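Local coordinates for conserved hypothetical protein (Thermoplasma acidophilum DSM 1728, PDB 1Q7H) that is of unknown function but probably binds RNA through its PUA domain and may act in translation initiation, at residues Gly104-Val109 / Ile117-Ala122; Asp55-Val60 / Arg139-Pro144. All blocks are in the same frame, centred on the assembly; numbering follows the deposited sequence.

Contact 1. Residues Gly104-Val109 / Ile117-Ala122; sequences GDMIFV and IAVGMA
Ile-107 and Gly-120 face each other as a hydrogen-bonded antiparallel pair at the middle of this hairpin, and the pair carries the two shortest bonds across it. Ile-107 N donates to Gly-120 O at 2.7 Å, rising steeply above that carbonyl's plane, and Gly-120 N returns a nearly straight bond of the same length to Ile-107 O. The CG1 branch of Ile-107 sits between its own backbone N and carbonyl carbon (chi1 62°), which lays CG1 3.5 Å from Gly-120 C. CG2 of Ile-107 reaches the CB of Ala-122. On the face that holds Met-106, Phe-108 and Val-119, Met-106, a selenomethionine, puts CG 3.6 Å from Val-119 CG1, and that methyl also meets Phe-108 CE1 at 4.2 Å. This face is buried under Ile-57 and Pro-58, while Tyr-22 meets the Phe-108 ring edge-to-face.

Toward Gly-104 the packing opens to solvent. The selenium of partly exposed Met-121, also a selenomethionine, lies 3.8 Å from Met-106 CA; the bend at chi2 (64°) sets SE there, and CE comes to the O of Gly-104, an exposed residue. Backbone bonds still close this end, Ala-122 N to Asp-105 O and Gly-104 N to Ala-122 O, while Asp-105 OD2 is hydrogen-bonded to Arg-102 N.

At the far end Val-109 O accepts Ile-117 N at 2.8 Å and, weakly, Ala-118 N. Two residues thus face one: a classic beta bulge in an antiparallel hairpin of the PUA domain's mixed sheet.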
# COMPACT_ATOMS: atom_id res chain seq x y z
N GLY A 104 -6.07 2.15 -12.54
CA GLY A 104 -6.72 2.98 -11.54
C GLY A 104 -6.84 2.37 -10.15
O GLY A 104 -7.02 3.10 -9.18
N ASP A 105 -6.76 1.05 -10.05
CA ASP A 105 -6.83 0.37 -8.76
C ASP A 105 -5.56 0.60 -7.94
O ASP A 105 -4.47 0.81 -8.48
CB ASP A 105 -6.96 -1.15 -8.93
CG ASP A 105 -8.25 -1.58 -9.59
OD1 ASP A 105 -9.20 -0.78 -9.62
OD2 ASP A 105 -8.31 -2.74 -10.06
N MSE A 106 -5.70 0.56 -6.63
CA MSE A 106 -4.54 0.69 -5.75
C MSE A 106 -3.98 -0.73 -5.73
O MSE A 106 -4.74 -1.70 -5.63
CB MSE A 106 -4.98 1.10 -4.35
CG MSE A 106 -3.83 1.40 -3.41
SE MSE A 106 -4.48 2.03 -1.67
CE MSE A 106 -5.06 3.80 -2.17
N ILE A 107 -2.66 -0.87 -5.85
CA ILE A 107 -2.05 -2.19 -5.81
C ILE A 107 -1.03 -2.28 -4.68
O ILE A 107 -0.46 -1.28 -4.25
CB ILE A 107 -1.37 -2.57 -7.14
CG1 ILE A 107 -0.22 -1.59 -7.45
CG2 ILE A 107 -2.40 -2.58 -8.25
CD1 ILE A 107 0.72 -2.07 -8.52
N PHE A 108 -0.80 -3.50 -4.23
CA PHE A 108 0.12 -3.76 -3.13
C PHE A 108 1.22 -4.65 -3.66
O PHE A 108 0.99 -5.80 -4.02
CB PHE A 108 -0.68 -4.40 -2.00
CG PHE A 108 -1.93 -3.63 -1.69
CD1 PHE A 108 -1.85 -2.32 -1.24
CD2 PHE A 108 -3.19 -4.17 -1.93
CE1 PHE A 108 -3.00 -1.55 -1.04
CE2 PHE A 108 -4.34 -3.42 -1.74
CZ PHE A 108 -4.25 -2.10 -1.29
N VAL A 109 2.42 -4.07 -3.72
CA VAL A 109 3.59 -4.72 -4.26
C VAL A 109 4.38 -5.54 -3.26
O VAL A 109 4.75 -5.06 -2.21
CB VAL A 109 4.55 -3.67 -4.86
CG1 VAL A 109 5.71 -4.35 -5.57
CG2 VAL A 109 3.78 -2.74 -5.80
N ILE A 117 6.51 -4.42 -0.15
CA ILE A 117 7.48 -3.34 -0.23
C ILE A 117 6.95 -1.99 -0.67
O ILE A 117 7.61 -0.98 -0.48
CB ILE A 117 8.62 -3.75 -1.17
CG1 ILE A 117 8.06 -4.03 -2.57
CG2 ILE A 117 9.35 -4.98 -0.60
CD1 ILE A 117 9.10 -4.50 -3.57
N ALA A 118 5.75 -1.94 -1.25
CA ALA A 118 5.21 -0.66 -1.67
C ALA A 118 3.73 -0.70 -1.99
O ALA A 118 3.13 -1.77 -2.09
CB ALA A 118 5.98 -0.15 -2.90
N VAL A 119 3.16 0.49 -2.13
CA VAL A 119 1.76 0.63 -2.51
C VAL A 119 1.83 1.37 -3.84
O VAL A 119 2.63 2.28 -4.01
CB VAL A 119 0.95 1.47 -1.52
CG1 VAL A 119 -0.51 1.62 -2.03
CG2 VAL A 119 0.96 0.81 -0.16
N GLY A 120 1.01 0.95 -4.79
CA GLY A 120 1.02 1.61 -6.08
C GLY A 120 -0.37 1.85 -6.62
O GLY A 120 -1.38 1.49 -6.00
N MSE A 121 -0.42 2.49 -7.77
CA MSE A 121 -1.67 2.79 -8.44
C MSE A 121 -1.44 2.20 -9.83
O MSE A 121 -0.50 2.58 -10.53
CB MSE A 121 -1.86 4.30 -8.51
CG MSE A 121 -3.27 4.76 -8.24
SE MSE A 121 -3.90 4.38 -6.43
CE MSE A 121 -5.80 4.56 -6.76
N ALA A 122 -2.27 1.24 -10.21
CA ALA A 122 -2.13 0.58 -11.50
C ALA A 122 -2.27 1.53 -12.69
O ALA A 122 -3.14 2.39 -12.71
CB ALA A 122 -3.16 -0.55 -11.62

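Contact 2. Residues Asp55-Val60 / Arg139-Pro144; sequences DLIPSV and RIIHFP
Ile-57 and Ile-141 meet through their terminal methyls, CD1 to CD1 at 3.7 Å, and the Ile-141 methyl also lies 4.1 Å from Ile-57 CG1. A second apolar touch joins Ile-57 CG2 to the CB of His-142. Further along, Val-60 CG2 reaches Pro-144 CG at 4.1 Å, the two side chains crossing at about a right angle.

The imidazole supplies the other kind of contact across the segments. With CG anti to the backbone N (chi1 174°), the ring of His-142 projects to the turn that leads into helix 60-65, its edge toward the Ser-59 to Val-60 peptide and both methyls of Val-60 beside it. Phe-51 meets this ring edge-to-face.

Polar bonding holds the start of the helix: Ser-59, the N-cap of helix 60-65, bonds through OG to Leu-62 N and Pro-48 O.

Strands 56-58 and 139-142 run nearly perpendicular, at 89°, with their axes 8.6 Å apart. The first edges the five-stranded sheet and has Leu-56 and Pro-58 against helix 9-20; the second pairs with strand 116-122, whose Val-119 also touches Ile-57.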
# COMPACT_ATOMS: atom_id res chain seq x y z
N ASP A 55 -6.08 9.65 -0.88
CA ASP A 55 -6.86 8.46 -0.59
C ASP A 55 -6.27 7.88 0.69
O ASP A 55 -5.21 8.32 1.14
CB ASP A 55 -6.72 7.41 -1.70
CG ASP A 55 -7.25 7.90 -3.04
OD1 ASP A 55 -8.42 8.34 -3.09
OD2 ASP A 55 -6.49 7.83 -4.03
N LEU A 56 -6.95 6.91 1.29
CA LEU A 56 -6.43 6.26 2.47
C LEU A 56 -5.49 5.18 1.95
O LEU A 56 -5.90 4.29 1.21
CB LEU A 56 -7.54 5.64 3.30
CG LEU A 56 -8.34 6.62 4.16
CD1 LEU A 56 -9.51 5.90 4.77
CD2 LEU A 56 -7.45 7.22 5.23
N ILE A 57 -4.23 5.27 2.35
CA ILE A 57 -3.19 4.36 1.92
C ILE A 57 -2.63 3.54 3.08
O ILE A 57 -2.25 4.10 4.10
CB ILE A 57 -2.02 5.18 1.31
CG1 ILE A 57 -2.52 5.97 0.10
CG2 ILE A 57 -0.86 4.29 0.95
CD1 ILE A 57 -1.50 6.96 -0.43
N PRO A 58 -2.60 2.20 2.94
CA PRO A 58 -2.05 1.39 4.04
C PRO A 58 -0.54 1.58 3.99
O PRO A 58 0.01 1.76 2.90
CB PRO A 58 -2.46 -0.03 3.66
CG PRO A 58 -2.43 0.03 2.13
CD PRO A 58 -3.13 1.34 1.87
N SER A 59 0.13 1.55 5.13
CA SER A 59 1.57 1.70 5.13
C SER A 59 2.19 0.35 4.80
O SER A 59 1.51 -0.67 4.86
CB SER A 59 2.08 2.16 6.50
OG SER A 59 2.05 1.08 7.42
N VAL A 60 3.47 0.32 4.46
CA VAL A 60 4.11 -0.95 4.19
C VAL A 60 4.14 -1.76 5.48
O VAL A 60 4.18 -2.99 5.42
CB VAL A 60 5.54 -0.78 3.63
CG1 VAL A 60 5.47 -0.33 2.17
CG2 VAL A 60 6.32 0.23 4.47
N ARG A 139 2.49 3.23 -10.88
CA ARG A 139 3.32 4.28 -10.31
C ARG A 139 3.29 3.97 -8.82
O ARG A 139 2.24 3.57 -8.30
CB ARG A 139 2.75 5.67 -10.59
CG ARG A 139 1.40 5.97 -9.96
CD ARG A 139 1.04 7.45 -10.16
NE ARG A 139 -0.32 7.76 -9.69
CZ ARG A 139 -1.43 7.39 -10.33
NH1 ARG A 139 -1.35 6.71 -11.47
NH2 ARG A 139 -2.62 7.68 -9.82
N ILE A 140 4.42 4.11 -8.14
CA ILE A 140 4.47 3.83 -6.69
C ILE A 140 4.11 5.08 -5.89
O ILE A 140 4.71 6.14 -6.08
CB ILE A 140 5.87 3.32 -6.26
CG1 ILE A 140 5.94 1.79 -6.36
CG2 ILE A 140 6.12 3.66 -4.80
CD1 ILE A 140 5.09 1.17 -7.39
N ILE A 141 3.15 4.95 -4.98
CA ILE A 141 2.72 6.09 -4.17
C ILE A 141 3.17 6.04 -2.71
O ILE A 141 3.03 7.01 -1.97
CB ILE A 141 1.18 6.27 -4.21
CG1 ILE A 141 0.49 5.02 -3.66
CG2 ILE A 141 0.73 6.54 -5.64
CD1 ILE A 141 -1.02 5.15 -3.60
N HIS A 142 3.70 4.89 -2.29
CA HIS A 142 4.22 4.76 -0.94
C HIS A 142 5.25 3.65 -0.90
O HIS A 142 5.03 2.56 -1.43
CB HIS A 142 3.13 4.45 0.09
CG HIS A 142 3.67 4.17 1.46
ND1 HIS A 142 3.34 3.05 2.18
CD2 HIS A 142 4.60 4.83 2.20
CE1 HIS A 142 4.05 3.02 3.30
NE2 HIS A 142 4.82 4.09 3.33
N PHE A 143 6.38 3.93 -0.25
CA PHE A 143 7.45 2.96 -0.14
C PHE A 143 8.21 3.26 1.14
O PHE A 143 8.06 4.33 1.72
CB PHE A 143 8.36 3.05 -1.37
CG PHE A 143 8.93 4.42 -1.61
CD1 PHE A 143 10.20 4.75 -1.16
CD2 PHE A 143 8.19 5.39 -2.28
CE1 PHE A 143 10.72 6.03 -1.37
CE2 PHE A 143 8.70 6.67 -2.49
CZ PHE A 143 9.97 6.99 -2.03
N PRO A 144 9.06 2.33 1.60
CA PRO A 144 9.81 2.56 2.83
C PRO A 144 10.68 3.82 2.83
O PRO A 144 11.37 4.11 1.85
CB PRO A 144 10.63 1.29 2.99
CG PRO A 144 9.82 0.24 2.26
CD PRO A 144 9.41 1.01 1.02

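Overall arrangement
Both contacts are largely buried, their centres about 7 Å apart, and contact 1 is nested within the chain loop that contact 2 closes. They differ in chemistry: contact 1 is a ladder of main-chain bonds inside one sheet, whereas contact 2 is side-chain packing between two sheets, joining the DUF1947 part to the PUA part. Strand 116-122 links them, since Val-119 N probably bonds His-142 O and Val-119 O Ile-141 N, each at 2.9 Å. Strand 56-58 of contact 2 also lies over one face of the contact 1 hairpin, so strands 106-111, 116-122 and 136-142 all present side chains to the same edge strand of the other sheet.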